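Local coordinates for protein activating signal cointegrator 1 complex subunit 2 (Homo sapiens, PDB 6YXQ) that binds polyubiquitin chains and recruits ASCC3 and ALKBH3 to sites of DNA alkylation damage, and also takes part in rescuing stalled ribosomes, at residues Ala30-Gln35 / Trp82-Phe87. Numbering follows the deposited sequence.
Sequences ALHPEQ and WCQVIF
C83 SG and F87 CG, one turn apart on helix 78-87, both lie anti to the carbonyl carbon and beside the backbone N (chi1 -74° and -69°), which aims the sulfur and the phenyl ring at L31, H32 and P33. L31 CG turns the same way, and its CD2 lies 3.7 Å from C83 SG while CD1 faces I86 CD1 at 4.3 Å. The two methyls of L31 thus reach different residues of the helix, C83 and I86, and CD2 also comes near W82 CB. C83 SG meets the L31 backbone as well, 3.6 Å from L31 CA.

At F87 the ring is approached from an edge and from both faces. L31 CB lies in the ring plane at its edge, 4.0 Å from F87 CE2. One face carries the H32-P33 peptide, P33 N being over the ring centre, and P33 CD makes a CH-pi contact 3.9 Å from the centroid and 29° off the ring normal. The other face is covered by I86 CG2 from the same helix, which leaves the phenyl sandwiched between its helix and the loop. An alanine at F87 would remove this ring, and the P33 ring and H32-P33 peptide would probably lose their platform and L31 CB its neighbour at the ring edge.

Within the loop, H32 NE2 donates to E34 OE1 at 2.7 Å, although E34 is poorly ordered. Beyond these two segments, Q84 OE1 accepts a hydrogen bond from A37 N and F87 O one from K36 NZ, so polar ties follow directly after the apolar patch. The contact joins the loop after strand 25-29 to helix 78-87 in the N-terminal part of the protein; with no hydrogen bond crossing between the two segments, its cohesion rests on apolar, sulfur and CH-pi contacts.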
loop_
_atom_site.group_PDB
_atom_site.type_symbol
_atom_site.label_atom_id
_atom_site.label_comp_id
_atom_site.label_asym_id
_atom_site.label_seq_id
_atom_site.Cartn_x
_atom_site.Cartn_y
_atom_site.Cartn_z
ATOM N N ALA B 30 17.344 -12.514 21.972
ATOM C CA ALA B 30 16.048 -12.914 21.442
ATOM C C ALA B 30 16.065 -12.913 19.917
ATOM O O ALA B 30 15.938 -13.963 19.280
ATOM C CB ALA B 30 14.958 -11.990 21.985
ATOM N N LEU B 31 16.263 -11.745 19.313
ATOM C CA LEU B 31 16.322 -11.650 17.859
ATOM C C LEU B 31 17.572 -12.339 17.319
ATOM O O LEU B 31 18.685 -12.073 17.779
ATOM C CB LEU B 31 16.298 -10.182 17.443
ATOM C CG LEU B 31 15.309 -9.327 18.240
ATOM C CD1 LEU B 31 15.568 -7.845 18.040
ATOM C CD2 LEU B 31 13.882 -9.677 17.851
ATOM N N HIS B 32 17.393 -13.223 16.336
ATOM C CA HIS B 32 18.511 -13.977 15.782
ATOM C C HIS B 32 18.094 -14.559 14.438
ATOM O O HIS B 32 16.924 -14.913 14.259
ATOM C CB HIS B 32 18.951 -15.092 16.745
ATOM C CG HIS B 32 20.109 -15.898 16.247
ATOM N ND1 HIS B 32 21.386 -15.388 16.152
ATOM C CD2 HIS B 32 20.182 -17.179 15.811
ATOM C CE1 HIS B 32 22.195 -16.318 15.676
ATOM N NE2 HIS B 32 21.490 -17.415 15.464
ATOM N N PRO B 33 19.022 -14.667 13.475
ATOM C CA PRO B 33 18.654 -15.136 12.125
ATOM C C PRO B 33 17.928 -16.473 12.052
ATOM O O PRO B 33 16.986 -16.595 11.257
ATOM C CB PRO B 33 20.012 -15.209 11.415
ATOM C CG PRO B 33 20.807 -14.140 12.050
ATOM C CD PRO B 33 20.358 -14.039 13.484
ATOM N N GLU B 34 18.341 -17.490 12.814
ATOM C CA GLU B 34 17.697 -18.789 12.651
ATOM C C GLU B 34 16.520 -18.996 13.586
ATOM O O GLU B 34 15.814 -19.999 13.447
ATOM C CB GLU B 34 18.724 -19.921 12.816
ATOM C CG GLU B 34 19.863 -19.785 11.835
ATOM C CD GLU B 34 21.216 -19.892 12.489
ATOM O OE1 GLU B 34 21.413 -19.302 13.571
ATOM O OE2 GLU B 34 22.096 -20.545 11.894
ATOM N N GLN B 35 16.271 -18.073 14.512
ATOM C CA GLN B 35 14.958 -18.047 15.140
ATOM C C GLN B 35 13.877 -17.580 14.167
ATOM O O GLN B 35 12.693 -17.859 14.388
ATOM C CB GLN B 35 14.953 -17.157 16.391
ATOM C CG GLN B 35 14.018 -17.690 17.479
ATOM C CD GLN B 35 13.479 -16.607 18.405
ATOM O OE1 GLN B 35 14.123 -15.587 18.617
ATOM N NE2 GLN B 35 12.288 -16.829 18.954
ATOM N N TRP B 82 8.881 -9.951 14.828
ATOM C CA TRP B 82 9.972 -9.004 14.636
ATOM C C TRP B 82 11.223 -9.703 14.119
ATOM O O TRP B 82 11.933 -9.159 13.261
ATOM C CB TRP B 82 10.248 -8.259 15.940
ATOM C CG TRP B 82 9.421 -7.020 16.080
ATOM C CD1 TRP B 82 8.372 -6.822 16.931
ATOM C CD2 TRP B 82 9.571 -5.805 15.337
ATOM N NE1 TRP B 82 7.862 -5.557 16.766
ATOM C CE2 TRP B 82 8.582 -4.912 15.794
ATOM C CE3 TRP B 82 10.452 -5.382 14.334
ATOM C CZ2 TRP B 82 8.445 -3.623 15.279
ATOM C CZ3 TRP B 82 10.315 -4.103 13.823
ATOM C CH2 TRP B 82 9.320 -3.239 14.296
ATOM N N CYS B 83 11.506 -10.911 14.617
ATOM C CA CYS B 83 12.587 -11.709 14.046
ATOM C C CYS B 83 12.389 -11.891 12.550
ATOM O O CYS B 83 13.315 -11.676 11.753
ATOM C CB CYS B 83 12.662 -13.074 14.733
ATOM S SG CYS B 83 13.349 -13.057 16.387
ATOM N N GLN B 84 11.180 -12.287 12.152
ATOM C CA GLN B 84 10.905 -12.518 10.740
ATOM C C GLN B 84 11.132 -11.250 9.926
ATOM O O GLN B 84 11.840 -11.272 8.913
ATOM C CB GLN B 84 9.477 -13.039 10.566
ATOM C CG GLN B 84 9.192 -13.640 9.198
ATOM C CD GLN B 84 9.854 -14.988 8.995
ATOM O OE1 GLN B 84 10.265 -15.642 9.952
ATOM N NE2 GLN B 84 9.959 -15.411 7.741
ATOM N N VAL B 85 10.571 -10.120 10.377
ATOM C CA VAL B 85 10.649 -8.891 9.581
ATOM C C VAL B 85 12.085 -8.392 9.488
ATOM O O VAL B 85 12.495 -7.817 8.470
ATOM C CB VAL B 85 9.711 -7.798 10.133
ATOM C CG1 VAL B 85 8.305 -8.330 10.292
ATOM C CG2 VAL B 85 10.230 -7.221 11.431
ATOM N N ILE B 86 12.877 -8.604 10.537
ATOM C CA ILE B 86 14.239 -8.098 10.502
ATOM C C ILE B 86 15.122 -8.982 9.631
ATOM O O ILE B 86 15.949 -8.478 8.864
ATOM C CB ILE B 86 14.781 -7.964 11.935
ATOM C CG1 ILE B 86 14.030 -6.858 12.677
ATOM C CG2 ILE B 86 16.275 -7.687 11.923
ATOM C CD1 ILE B 86 14.510 -6.642 14.086
ATOM N N PHE B 87 14.947 -10.306 9.700
ATOM C CA PHE B 87 15.949 -11.201 9.138
ATOM C C PHE B 87 15.556 -11.838 7.813
ATOM O O PHE B 87 16.437 -12.371 7.128
ATOM C CB PHE B 87 16.299 -12.296 10.154
ATOM C CG PHE B 87 17.047 -11.779 11.350
ATOM C CD1 PHE B 87 18.397 -11.478 11.259
ATOM C CD2 PHE B 87 16.399 -11.567 12.552
ATOM C CE1 PHE B 87 19.083 -10.990 12.346
ATOM C CE2 PHE B 87 17.082 -11.078 13.643
ATOM C CZ PHE B 87 18.425 -10.790 13.540
#